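Side-chain contacts in FKBP-type peptidyl-prolyl cis-trans isomerase fkpA (PDB 1Q6H), which catalyses the cis-trans isomerisation of peptidyl-proline bonds, so speeding protein folding, and also acts as a chaperone in the periplasm: residues Glu108-Glu113 and Lys189-Ile194; Leu123-Val128 and Leu181-Lys186; Val144-Thr149 and Glu155-Tyr160; Pro175-Gly180 and Phe216-Leu221; Tyr200-Val205 and Pro209-Leu214. All coordinates share one frame; numbering follows the deposited sequence.

Overall arrangement
Four of the five contacts are built on one curved antiparallel sheet. Interactions 1 and 2 are joined by backbone bonds between strands 189-194 and 124-127, their centres about 10 Å apart. Interaction 4 lies about 7 Å from interaction 2 and about 11 Å from interaction 3, centre to centre, and strand 214-223 bonds to both 189-194 and 141-150. Interactions 3 and 4 share an aromatic cluster: Tyr146 meets Trp177 edge-to-face, and Phe156 meets Phe216. By comparison with other FKBPs, this cluster probably forms the proline-binding pocket. Interaction 5, its centre about 17 Å from those of interactions 3 and 4, lies in the loop leading into strand 214-223, while interaction 1 joins the sheet to the long helix.

Interaction 1. Residues Glu108-Glu113 and Lys189-Ile194; sequences EKFAKE and KIKLVI
Lys191 is the first residue of strand 189-194 to meet the helix end, and it does so through its aliphatic chain. CG stands anti to the backbone N (chi1 173°) and the rest of the chain is extended, which carries CD and CE out to Phe110, the two side chains coming from opposite directions. CE lies 3.6 Å from Phe110 CZ and CD 3.9 Å from the same CZ atom; the methylenes approach the ring obliquely. The ammonium sits just beyond, with NZ 4.0 Å from Phe110 CE1. Leu192 turns its side chain away from the helix, as the alternation of a strand requires. Val193 then points back and presses one methyl group on the ring: its CG2 is 3.6 Å from both CD2 and CE2 of Phe110. The ring thus meets a lysine stem and a valine branch, both at a slant. Phe110 reaches them from the last turn of helix 70-112, and Val116, Val124 and Gln126 pack round the same side chain, so the phenyl group plugs the helix end into the sheet of the FKBP domain. Glu113 OE1 stands 6.4 Å from Lys191 NZ, too far for a salt bridge. The chemistry is therefore that of carbon against carbon: the join of helix and sheet rests on burying Phe110, and the lysine contributes mainly its methylene stem.

Interaction 2. Residues Leu123-Val128 and Leu181-Lys186; sequences LVYQVV and LKNIKK
Tyr125 and Asn183 form a flat amide-on-ring stack. The side chains cross at about a right angle, yet the carboxamide and the phenol planes are only 13° apart. ND2 sits over the centre of the ring, 3.6 Å above its plane, and OD1 lies toward the hydroxyl end, 3.8 Å from Tyr125 OH. Tyr125 reaches this position with CG between its own backbone N and carbonyl carbon (chi1 66°), which places the ring face against the Asn183 amide. Asn183 ND2 also gives a weak hydrogen bond to Gly180 O at the end of helix 175-180, and this may help set the rotation of the amide over the ring. Replacing Tyr125 by an alanine is likely to leave one face of the Asn183 amide without its stacking partner and the amide freer to turn. The other contacts are made by Val127, whose two branches divide the work: CG1 makes an apolar contact with Ile184 CG2 at 3.9 Å, the side chains sliding past each other in opposite directions, while CG2 rests against the backbone carbonyl, 3.9 Å from Asn183 O. Strand 124-127 is paired with strands 116-118 and 189-194, and the loop that follows helix 175-180 passes across it here. Asn183 and Ile184 also touch Ile190, so the loop packs on two adjoining strands just before its own chain enters 189-194.

Interaction 3. Residues Val144-Thr149 and Glu155-Tyr160; sequences VNYKGT and EFDNSY
Tyr146 carries Ser159 on one face of its ring and Asp157 at its edge, in the beta hairpin of strands 141-150 and 155-158. Ser159 CB makes a CH-pi contact, 4.2 Å from the ring centroid, while Asp157 OD2 lies in the ring plane with its carboxylate turned 85° to it. Tyr146 OH donates to OD2 in a very short bond of 2.5 Å. Arg162 ties the pair together, with a salt bridge to Asp157 OD1 and a hydrogen bond to Tyr146 OH; a similar tyrosine-aspartate pair borders the proline pocket in other FKBPs. The Phe156 ring lies with one face on Gly148, whose O is 3.3 Å above the ring plane and whose CA makes a CH-pi contact. A side chain at Gly148 would probably run into Phe156 CZ. At the strand's other end the Tyr160 ring approaches Asn145 CB obliquely, its CZ 3.5 Å away.

The hairpin is interrupted by a classic beta bulge, where Phe156 and Asp157 both face Gly148. Gly148 O takes Phe156 N at 2.7 Å and, weakly, Asp157 N, while Gly148 N gives to Asp157 O. Further along, Ser159 N donates to Tyr146 O. The return bond uses a side chain: with OG between its backbone N and carbonyl carbon (chi1 69°), Ser159 OG accepts Tyr146 N at 2.8 Å.

Interaction 4. Residues Pro175-Gly180 and Phe216-Leu221; sequences PGWTEG and FDVELL
Trp177 is the centre of this contact, reaching from helix 175-180 to two residues of strand 214-223. Its indole meets Phe216 as a T-shaped pair: the edge of the five-membered ring points at the phenyl face, the planes standing at 76° with centroids 4.4 Å apart. NE1 is the leading atom, placed over the centre of the phenyl ring and 3.2 Å above its plane. The benzo part follows alongside, CZ2 coming to 3.6 Å from Phe216 CD1. Val218 takes the far end of the indole, approaching from the opposite direction. Both methyl groups come obliquely from one side of the indole plane, CG1 and CG2 each 3.5 Å from Trp177 CH2. Phe216 and Val218 can share one indole because alternate residues of the strand face the helix, while Asp217 between them points away. Tyr146 and Phe168 add further aromatic contacts to Trp177, and Phe156 meets Phe216. In other FKBPs the equivalent tryptophan lies at the base of the proline pocket, and the same role is likely here. Chemically, the polar indole nitrogen is buried facing a pi cloud, which is likely to favour this tilt of the indole, together with the neighbouring rings, while the valine methyls pack against its outer end.

Interaction 5. Residues Tyr200-Val205 and Pro209-Leu214; sequences YGKAGV and PPNSTL
The loop linking strands 189-194 and 214-223, a region that flanks the proline pocket in FKBPs, folds back on itself here round a type II beta turn from Pro209 to Ser212. Asn211, third in the turn, gives its backbone N to Gly201 O at 2.7 Å, coming from above the carbonyl plane. Gly201 O has a second donor in a bridging water, which also donates to Pro209 O and accepts Ser212 N. Another water joins Tyr200 N to Ser212 O. Within the turn Ser212 OG adds a bond to Pro209 O of 2.6 Å. The Asn211 side chain leans over the backbone of Lys202, OD1 lying 3.2 Å from Lys202 CA, while its ND2 bonds to Ala96 O on helix 70-112. Were Asn211 an alanine, Ala96 O would probably lose this amide partner and a gap would open beside Lys202 CA, weakening the tie between turn and helix. Pro210 lies against the Lys202 carbonyl. The ammonium of Lys202 turns to the same helix, in a salt bridge with Glu93. At the far end Leu214 CD1 meets the edge of the Tyr200 ring, 3.8 Å from CE2. One direct backbone bond and two bridging waters hold the halves together, so much of the polar link between them runs through water, with the proline, asparagine and Tyr200-Leu214 contacts beside it.

Interaction 1. Residues Glu108-Glu113 and Lys189-Ile194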
# COMPACT_ATOMS: atom_id res chain seq x y z
N GLU A 108 35.63 -1.10 25.89
CA GLU A 108 36.70 -1.64 26.72
C GLU A 108 38.05 -0.99 26.45
O GLU A 108 38.77 -0.68 27.37
CB GLU A 108 36.78 -3.14 26.55
CG GLU A 108 35.61 -3.87 27.18
CD GLU A 108 35.69 -3.93 28.69
OE1 GLU A 108 36.69 -4.51 29.20
OE2 GLU A 108 34.76 -3.43 29.38
N LYS A 109 38.36 -0.79 25.19
CA LYS A 109 39.57 -0.10 24.83
C LYS A 109 39.54 1.37 25.33
O LYS A 109 40.45 1.82 26.01
CB LYS A 109 39.76 -0.17 23.32
CG LYS A 109 41.12 0.31 22.82
CD LYS A 109 41.19 0.23 21.30
CE LYS A 109 42.31 1.09 20.74
NZ LYS A 109 43.64 0.71 21.27
N PHE A 110 38.46 2.10 25.03
CA PHE A 110 38.35 3.50 25.42
C PHE A 110 38.43 3.67 26.92
O PHE A 110 39.09 4.61 27.42
CB PHE A 110 37.03 4.10 24.91
CG PHE A 110 36.84 5.54 25.26
CD1 PHE A 110 37.76 6.48 24.85
CD2 PHE A 110 35.77 5.94 26.03
CE1 PHE A 110 37.61 7.78 25.18
CE2 PHE A 110 35.61 7.26 26.37
CZ PHE A 110 36.53 8.19 25.95
N ALA A 111 37.81 2.73 27.63
CA ALA A 111 37.70 2.80 29.08
C ALA A 111 39.06 2.73 29.80
O ALA A 111 39.19 3.19 30.93
CB ALA A 111 36.76 1.71 29.59
N LYS A 112 40.06 2.18 29.14
CA LYS A 112 41.39 2.11 29.73
C LYS A 112 42.22 3.38 29.57
O LYS A 112 43.21 3.57 30.27
CB LYS A 112 42.16 0.94 29.12
CG LYS A 112 41.44 -0.37 29.31
CD LYS A 112 42.26 -1.52 28.80
CE LYS A 112 41.38 -2.76 28.60
NZ LYS A 112 42.08 -3.72 27.77
N GLU A 113 41.82 4.26 28.66
CA GLU A 113 42.56 5.49 28.37
C GLU A 113 42.60 6.50 29.50
O GLU A 113 41.74 6.54 30.35
CB GLU A 113 42.01 6.12 27.11
CG GLU A 113 42.16 5.18 25.91
CD GLU A 113 41.69 5.78 24.60
OE1 GLU A 113 41.21 6.93 24.62
OE2 GLU A 113 41.80 5.12 23.55
N LYS A 189 31.72 19.88 30.14
CA LYS A 189 31.72 19.15 28.88
C LYS A 189 32.12 17.72 29.20
O LYS A 189 33.02 17.49 30.01
CB LYS A 189 32.74 19.76 27.92
CG LYS A 189 32.59 21.24 27.76
CD LYS A 189 33.58 21.84 26.80
CE LYS A 189 33.27 23.33 26.57
NZ LYS A 189 32.55 23.96 27.71
N ILE A 190 31.45 16.75 28.59
CA ILE A 190 31.72 15.35 28.89
C ILE A 190 31.48 14.52 27.66
O ILE A 190 30.65 14.85 26.85
CB ILE A 190 30.80 14.87 30.01
CG1 ILE A 190 31.16 13.44 30.42
CG2 ILE A 190 29.31 14.90 29.58
CD1 ILE A 190 30.51 13.04 31.75
N LYS A 191 32.30 13.49 27.49
CA LYS A 191 32.10 12.55 26.42
C LYS A 191 31.48 11.31 27.04
O LYS A 191 31.96 10.77 28.07
CB LYS A 191 33.41 12.26 25.73
CG LYS A 191 33.37 11.16 24.69
CD LYS A 191 34.76 11.06 24.02
CE LYS A 191 34.89 9.82 23.13
NZ LYS A 191 36.09 9.94 22.22
N LEU A 192 30.39 10.87 26.45
CA LEU A 192 29.70 9.68 26.95
C LEU A 192 29.79 8.58 25.93
O LEU A 192 29.53 8.81 24.74
CB LEU A 192 28.22 9.99 27.24
CG LEU A 192 27.93 11.12 28.21
CD1 LEU A 192 26.46 11.42 28.25
CD2 LEU A 192 28.41 10.82 29.57
N VAL A 193 30.15 7.39 26.39
CA VAL A 193 30.20 6.22 25.54
C VAL A 193 29.22 5.27 26.14
O VAL A 193 29.44 4.71 27.21
CB VAL A 193 31.62 5.67 25.40
CG1 VAL A 193 31.62 4.43 24.61
CG2 VAL A 193 32.48 6.71 24.69
N ILE A 194 28.06 5.20 25.50
CA ILE A 194 26.91 4.55 26.13
C ILE A 194 26.61 3.20 25.54
O ILE A 194 26.36 3.08 24.31
CB ILE A 194 25.68 5.44 25.98
CG1 ILE A 194 26.01 6.90 26.30
CG2 ILE A 194 24.55 4.92 26.82
CD1 ILE A 194 24.81 7.86 26.24

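Interaction 2. Residues Leu123-Val128 and Leu181-Lys186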
# COMPACT_ATOMS: atom_id res chain seq x y z
N LEU A 123 28.27 2.57 31.97
CA LEU A 123 28.47 3.78 31.22
C LEU A 123 29.97 4.10 31.24
O LEU A 123 30.63 4.02 32.30
CB LEU A 123 27.72 4.93 31.88
CG LEU A 123 27.99 6.32 31.30
CD1 LEU A 123 27.40 6.47 29.90
CD2 LEU A 123 27.38 7.35 32.21
N VAL A 124 30.53 4.46 30.09
CA VAL A 124 31.91 4.89 30.04
C VAL A 124 31.93 6.39 29.76
O VAL A 124 31.20 6.90 28.90
CB VAL A 124 32.68 4.10 28.99
CG1 VAL A 124 34.13 4.54 28.89
CG2 VAL A 124 32.55 2.60 29.26
N TYR A 125 32.73 7.13 30.52
CA TYR A 125 32.72 8.58 30.34
C TYR A 125 34.04 9.26 30.60
O TYR A 125 34.91 8.75 31.30
CB TYR A 125 31.64 9.22 31.22
CG TYR A 125 31.87 9.10 32.69
CD1 TYR A 125 31.38 8.01 33.40
CD2 TYR A 125 32.60 10.04 33.38
CE1 TYR A 125 31.60 7.88 34.73
CE2 TYR A 125 32.81 9.93 34.71
CZ TYR A 125 32.31 8.84 35.39
OH TYR A 125 32.50 8.69 36.74
N GLN A 126 34.18 10.42 29.98
CA GLN A 126 35.37 11.23 30.09
C GLN A 126 34.98 12.67 30.33
O GLN A 126 34.41 13.32 29.46
CB GLN A 126 36.18 11.12 28.83
CG GLN A 126 37.46 11.91 28.86
CD GLN A 126 38.17 11.84 27.53
OE1 GLN A 126 37.52 11.67 26.49
NE2 GLN A 126 39.48 11.98 27.56
N VAL A 127 35.28 13.17 31.52
CA VAL A 127 35.00 14.54 31.84
C VAL A 127 36.06 15.32 31.14
O VAL A 127 37.24 14.99 31.22
CB VAL A 127 35.08 14.85 33.36
CG1 VAL A 127 34.88 16.35 33.65
CG2 VAL A 127 34.04 14.03 34.12
N VAL A 128 35.64 16.35 30.42
CA VAL A 128 36.56 17.23 29.71
C VAL A 128 36.68 18.50 30.54
O VAL A 128 37.80 18.95 30.79
CB VAL A 128 36.06 17.50 28.30
CG1 VAL A 128 36.98 18.41 27.56
CG2 VAL A 128 35.90 16.17 27.55
N LEU A 181 25.17 12.99 32.67
CA LEU A 181 25.23 14.43 32.90
C LEU A 181 25.38 14.75 34.37
O LEU A 181 25.85 15.82 34.74
CB LEU A 181 24.01 15.14 32.30
CG LEU A 181 23.88 15.08 30.78
CD1 LEU A 181 22.60 15.85 30.35
CD2 LEU A 181 25.12 15.68 30.11
N LYS A 182 25.06 13.81 35.23
CA LYS A 182 25.26 14.06 36.67
C LYS A 182 26.75 14.14 37.06
O LYS A 182 27.08 14.49 38.21
CB LYS A 182 24.55 12.98 37.49
CG LYS A 182 23.05 13.02 37.38
CD LYS A 182 22.36 11.90 38.11
CE LYS A 182 20.83 11.99 37.87
NZ LYS A 182 20.10 10.83 38.32
N ASN A 183 27.63 13.80 36.13
CA ASN A 183 29.07 13.80 36.39
C ASN A 183 29.76 15.13 36.11
O ASN A 183 30.97 15.23 36.27
CB ASN A 183 29.74 12.73 35.54
CG ASN A 183 29.40 11.33 35.99
OD1 ASN A 183 29.55 11.01 37.15
ND2 ASN A 183 28.93 10.49 35.08
N ILE A 184 29.00 16.14 35.67
CA ILE A 184 29.54 17.46 35.41
C ILE A 184 28.53 18.47 35.93
O ILE A 184 27.47 18.07 36.47
CB ILE A 184 29.82 17.74 33.92
CG1 ILE A 184 28.64 17.36 33.01
CG2 ILE A 184 31.08 17.07 33.46
CD1 ILE A 184 28.81 17.91 31.59
N LYS A 185 28.83 19.75 35.74
CA LYS A 185 27.98 20.84 36.23
C LYS A 185 27.83 21.84 35.13
O LYS A 185 28.42 21.68 34.07
CB LYS A 185 28.63 21.44 37.49
CG LYS A 185 28.87 20.30 38.53
CD LYS A 185 29.43 20.78 39.82
CE LYS A 185 28.68 20.09 40.99
NZ LYS A 185 29.04 18.61 41.14
N LYS A 186 27.03 22.87 35.35
CA LYS A 186 26.83 23.92 34.36
C LYS A 186 28.17 24.43 33.86
O LYS A 186 29.09 24.75 34.65
CB LYS A 186 26.02 25.05 34.99
CG LYS A 186 25.78 26.25 34.12
CD LYS A 186 24.81 27.21 34.83
CE LYS A 186 24.61 28.51 34.07
NZ LYS A 186 23.37 29.23 34.56

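Interaction 3. Residues Val144-Thr149 and Glu155-Tyr160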
# COMPACT_ATOMS: atom_id res chain seq x y z
N VAL A 144 21.70 21.48 26.59
CA VAL A 144 22.95 20.99 26.10
C VAL A 144 23.17 21.18 24.61
O VAL A 144 22.24 21.22 23.83
CB VAL A 144 23.08 19.46 26.31
CG1 VAL A 144 23.10 19.09 27.79
CG2 VAL A 144 21.95 18.72 25.61
N ASN A 145 24.44 21.26 24.24
CA ASN A 145 24.82 21.12 22.88
C ASN A 145 25.49 19.74 22.84
O ASN A 145 26.15 19.32 23.79
CB ASN A 145 25.80 22.22 22.46
CG ASN A 145 25.11 23.51 22.14
OD1 ASN A 145 24.04 23.53 21.53
ND2 ASN A 145 25.72 24.61 22.53
N TYR A 146 25.30 19.02 21.75
CA TYR A 146 25.94 17.74 21.65
C TYR A 146 26.06 17.28 20.25
O TYR A 146 25.35 17.75 19.37
CB TYR A 146 25.14 16.68 22.39
CG TYR A 146 23.79 16.47 21.80
CD1 TYR A 146 22.73 17.25 22.18
CD2 TYR A 146 23.58 15.49 20.84
CE1 TYR A 146 21.48 17.07 21.63
CE2 TYR A 146 22.35 15.29 20.30
CZ TYR A 146 21.30 16.09 20.69
OH TYR A 146 20.07 15.93 20.12
N LYS A 147 26.96 16.33 20.07
CA LYS A 147 27.10 15.62 18.82
C LYS A 147 27.08 14.12 19.14
O LYS A 147 27.77 13.66 20.08
CB LYS A 147 28.38 16.03 18.14
CG LYS A 147 28.71 15.21 16.97
CD LYS A 147 29.94 15.74 16.29
CE LYS A 147 31.20 15.05 16.75
NZ LYS A 147 32.19 15.14 15.61
N GLY A 148 26.28 13.37 18.39
CA GLY A 148 26.14 11.93 18.58
C GLY A 148 26.62 11.11 17.39
O GLY A 148 26.14 11.31 16.27
N THR A 149 27.59 10.22 17.61
CA THR A 149 28.12 9.35 16.56
C THR A 149 28.08 7.88 16.96
O THR A 149 28.12 7.53 18.13
CB THR A 149 29.58 9.67 16.22
OG1 THR A 149 30.38 9.57 17.40
CG2 THR A 149 29.78 11.11 15.75
N GLU A 155 27.80 10.20 12.19
CA GLU A 155 27.06 11.15 12.98
C GLU A 155 25.56 10.88 12.86
O GLU A 155 25.03 10.87 11.76
CB GLU A 155 27.42 12.54 12.50
CG GLU A 155 26.82 13.69 13.27
CD GLU A 155 27.37 15.02 12.78
OE1 GLU A 155 28.53 15.35 13.10
OE2 GLU A 155 26.66 15.71 12.06
N PHE A 156 24.87 10.64 13.96
CA PHE A 156 23.43 10.39 13.89
C PHE A 156 22.59 11.56 14.43
O PHE A 156 21.40 11.65 14.12
CB PHE A 156 23.06 9.08 14.56
CG PHE A 156 23.36 9.03 16.05
CD1 PHE A 156 22.48 9.56 16.96
CD2 PHE A 156 24.50 8.42 16.51
CE1 PHE A 156 22.74 9.51 18.30
CE2 PHE A 156 24.77 8.37 17.86
CZ PHE A 156 23.89 8.90 18.75
N ASP A 157 23.20 12.45 15.20
CA ASP A 157 22.49 13.62 15.74
C ASP A 157 23.52 14.68 16.10
O ASP A 157 24.61 14.34 16.58
CB ASP A 157 21.63 13.19 16.93
CG ASP A 157 20.66 14.27 17.41
OD1 ASP A 157 20.48 15.33 16.78
OD2 ASP A 157 20.04 14.01 18.56
N ASN A 158 23.19 15.95 15.87
CA ASN A 158 24.14 17.06 16.08
C ASN A 158 23.36 18.35 16.31
O ASN A 158 22.92 19.00 15.36
CB ASN A 158 25.04 17.20 14.85
CG ASN A 158 26.12 18.27 14.99
OD1 ASN A 158 26.00 19.20 15.79
ND2 ASN A 158 27.18 18.15 14.17
N SER A 159 23.19 18.72 17.57
CA SER A 159 22.38 19.89 17.92
C SER A 159 22.85 21.20 17.30
O SER A 159 22.04 22.09 16.99
CB SER A 159 22.33 20.03 19.44
OG SER A 159 23.61 20.42 19.94
N TYR A 160 24.16 21.32 17.14
CA TYR A 160 24.79 22.55 16.68
C TYR A 160 24.20 22.91 15.34
O TYR A 160 23.95 24.08 15.02
CB TYR A 160 26.32 22.37 16.54
CG TYR A 160 27.06 22.06 17.85
CD1 TYR A 160 27.49 23.09 18.67
CD2 TYR A 160 27.34 20.75 18.24
CE1 TYR A 160 28.15 22.83 19.86
CE2 TYR A 160 28.00 20.47 19.43
CZ TYR A 160 28.41 21.53 20.23
OH TYR A 160 29.07 21.33 21.42

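Interaction 4. Residues Pro175-Gly180 and Phe216-Leu221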
# COMPACT_ATOMS: atom_id res chain seq x y z
N PRO A 175 18.79 6.48 29.71
CA PRO A 175 19.48 6.37 30.99
C PRO A 175 20.94 6.82 30.95
O PRO A 175 21.48 7.35 31.91
CB PRO A 175 19.42 4.85 31.26
CG PRO A 175 18.35 4.33 30.49
CD PRO A 175 18.16 5.21 29.30
N GLY A 176 21.59 6.58 29.82
CA GLY A 176 22.98 6.97 29.69
C GLY A 176 23.17 8.47 29.86
O GLY A 176 24.18 8.92 30.40
N TRP A 177 22.21 9.25 29.35
CA TRP A 177 22.25 10.68 29.44
C TRP A 177 21.90 11.07 30.86
O TRP A 177 22.57 11.92 31.45
CB TRP A 177 21.30 11.35 28.44
CG TRP A 177 21.92 11.72 27.16
CD1 TRP A 177 22.13 10.92 26.10
CD2 TRP A 177 22.40 13.00 26.79
NE1 TRP A 177 22.72 11.61 25.07
CE2 TRP A 177 22.88 12.91 25.47
CE3 TRP A 177 22.51 14.22 27.44
CZ2 TRP A 177 23.44 13.98 24.79
CZ3 TRP A 177 23.05 15.29 26.77
CH2 TRP A 177 23.52 15.16 25.46
N THR A 178 20.83 10.49 31.38
CA THR A 178 20.40 10.77 32.74
C THR A 178 21.53 10.61 33.76
O THR A 178 21.75 11.48 34.59
CB THR A 178 19.27 9.83 33.12
OG1 THR A 178 18.16 10.03 32.23
CG2 THR A 178 18.74 10.18 34.52
N GLU A 179 22.23 9.49 33.69
CA GLU A 179 23.37 9.24 34.56
C GLU A 179 24.57 10.09 34.20
O GLU A 179 25.20 10.69 35.07
CB GLU A 179 23.78 7.78 34.41
CG GLU A 179 25.03 7.39 35.17
CD GLU A 179 25.44 5.94 34.90
OE1 GLU A 179 24.71 5.18 34.15
OE2 GLU A 179 26.49 5.57 35.44
N GLY A 180 24.92 10.10 32.93
CA GLY A 180 26.13 10.77 32.47
C GLY A 180 26.24 12.23 32.86
O GLY A 180 27.29 12.67 33.34
N PHE A 216 28.56 10.28 22.49
CA PHE A 216 28.10 11.67 22.58
C PHE A 216 29.18 12.62 23.13
O PHE A 216 29.71 12.42 24.22
CB PHE A 216 26.90 11.81 23.51
CG PHE A 216 25.63 11.27 22.96
CD1 PHE A 216 24.83 12.02 22.13
CD2 PHE A 216 25.21 9.98 23.30
CE1 PHE A 216 23.65 11.50 21.63
CE2 PHE A 216 24.08 9.46 22.81
CZ PHE A 216 23.27 10.21 21.99
N ASP A 217 29.48 13.69 22.39
CA ASP A 217 30.30 14.79 22.92
C ASP A 217 29.32 15.84 23.38
O ASP A 217 28.62 16.42 22.54
CB ASP A 217 31.18 15.40 21.85
CG ASP A 217 32.30 14.50 21.44
OD1 ASP A 217 32.98 13.97 22.35
OD2 ASP A 217 32.56 14.28 20.24
N VAL A 218 29.25 16.08 24.68
CA VAL A 218 28.23 16.96 25.25
C VAL A 218 28.78 18.22 25.93
O VAL A 218 29.83 18.18 26.57
CB VAL A 218 27.45 16.19 26.27
CG1 VAL A 218 26.22 16.96 26.72
CG2 VAL A 218 27.02 14.85 25.69
N GLU A 219 28.07 19.34 25.76
CA GLU A 219 28.38 20.56 26.48
C GLU A 219 27.11 20.93 27.25
O GLU A 219 26.05 21.15 26.66
CB GLU A 219 28.77 21.71 25.57
CG GLU A 219 30.10 21.57 24.86
CD GLU A 219 30.43 22.82 24.03
OE1 GLU A 219 29.55 23.72 23.89
OE2 GLU A 219 31.56 22.90 23.53
N LEU A 220 27.25 20.96 28.57
CA LEU A 220 26.16 21.29 29.47
C LEU A 220 26.08 22.81 29.70
O LEU A 220 26.89 23.39 30.46
CB LEU A 220 26.38 20.57 30.80
CG LEU A 220 25.34 20.82 31.88
CD1 LEU A 220 23.92 20.58 31.32
CD2 LEU A 220 25.61 20.00 33.13
N LEU A 221 25.11 23.45 29.05
CA LEU A 221 24.96 24.89 29.10
C LEU A 221 24.21 25.41 30.31
O LEU A 221 24.54 26.44 30.87
CB LEU A 221 24.27 25.39 27.85
CG LEU A 221 24.89 25.02 26.50
CD1 LEU A 221 24.10 25.74 25.44
CD2 LEU A 221 26.34 25.44 26.42

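Interaction 5. Residues Tyr200-Val205 and Pro209-Leu214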
# COMPACT_ATOMS: atom_id res chain seq x y z
N TYR A 200 19.29 2.61 23.19
CA TYR A 200 18.11 2.10 22.45
C TYR A 200 18.07 0.59 22.33
O TYR A 200 17.19 0.03 21.66
CB TYR A 200 18.00 2.76 21.08
CG TYR A 200 17.91 4.26 21.24
CD1 TYR A 200 16.74 4.86 21.65
CD2 TYR A 200 19.04 5.05 21.07
CE1 TYR A 200 16.67 6.21 21.87
CE2 TYR A 200 18.99 6.42 21.28
CZ TYR A 200 17.79 7.00 21.69
OH TYR A 200 17.72 8.36 21.88
N GLY A 201 19.04 -0.07 22.97
CA GLY A 201 19.06 -1.53 23.06
C GLY A 201 19.06 -2.33 21.77
O GLY A 201 19.59 -1.92 20.73
N LYS A 202 18.43 -3.49 21.82
CA LYS A 202 18.46 -4.39 20.69
C LYS A 202 17.65 -3.91 19.50
O LYS A 202 18.05 -4.14 18.37
CB LYS A 202 18.03 -5.80 21.13
CG LYS A 202 18.38 -6.89 20.16
CD LYS A 202 18.11 -8.26 20.73
CE LYS A 202 18.24 -9.34 19.67
NZ LYS A 202 18.36 -10.71 20.27
N ALA A 203 16.53 -3.25 19.76
CA ALA A 203 15.67 -2.77 18.68
C ALA A 203 16.30 -1.62 17.92
O ALA A 203 16.17 -1.54 16.70
CB ALA A 203 14.32 -2.31 19.23
N GLY A 204 16.97 -0.73 18.65
CA GLY A 204 17.49 0.49 18.05
C GLY A 204 16.33 1.43 17.76
O GLY A 204 15.24 1.22 18.26
N VAL A 205 16.57 2.46 16.95
CA VAL A 205 15.55 3.39 16.45
C VAL A 205 16.05 3.84 15.08
O VAL A 205 17.20 3.58 14.75
CB VAL A 205 15.44 4.64 17.32
CG1 VAL A 205 14.90 4.30 18.67
CG2 VAL A 205 16.80 5.31 17.45
N PRO A 209 21.30 1.55 14.62
CA PRO A 209 21.16 0.10 14.50
C PRO A 209 21.11 -0.65 15.84
O PRO A 209 21.49 -0.17 16.90
CB PRO A 209 22.38 -0.32 13.65
CG PRO A 209 22.95 0.99 13.08
CD PRO A 209 22.54 2.06 14.01
N PRO A 210 20.57 -1.86 15.77
CA PRO A 210 20.44 -2.73 16.94
C PRO A 210 21.70 -2.84 17.74
O PRO A 210 22.79 -3.03 17.17
CB PRO A 210 20.11 -4.09 16.31
CG PRO A 210 19.45 -3.76 15.06
CD PRO A 210 20.04 -2.48 14.56
N ASN A 211 21.57 -2.78 19.06
CA ASN A 211 22.70 -2.89 19.96
C ASN A 211 23.88 -1.95 19.66
O ASN A 211 25.03 -2.34 19.74
CB ASN A 211 23.14 -4.34 20.03
CG ASN A 211 22.20 -5.19 20.86
OD1 ASN A 211 21.46 -4.66 21.70
ND2 ASN A 211 22.19 -6.50 20.62
N SER A 212 23.58 -0.71 19.29
CA SER A 212 24.62 0.28 19.03
C SER A 212 25.11 0.96 20.30
O SER A 212 24.34 1.47 21.10
CB SER A 212 24.13 1.37 18.08
OG SER A 212 23.87 0.84 16.78
N THR A 213 26.41 0.92 20.50
CA THR A 213 27.04 1.78 21.47
C THR A 213 27.04 3.18 20.86
O THR A 213 27.30 3.36 19.64
CB THR A 213 28.45 1.28 21.76
OG1 THR A 213 28.37 0.13 22.61
CG2 THR A 213 29.25 2.30 22.57
N LEU A 214 26.68 4.17 21.67
CA LEU A 214 26.57 5.55 21.19
C LEU A 214 27.67 6.42 21.77
O LEU A 214 27.92 6.38 22.97
CB LEU A 214 25.22 6.15 21.60
CG LEU A 214 23.97 5.35 21.25
CD1 LEU A 214 22.71 6.13 21.70
CD2 LEU A 214 23.95 5.01 19.76
O HOH W 1 21.57 2.24 21.38
O HOH W 2 20.64 0.35 19.54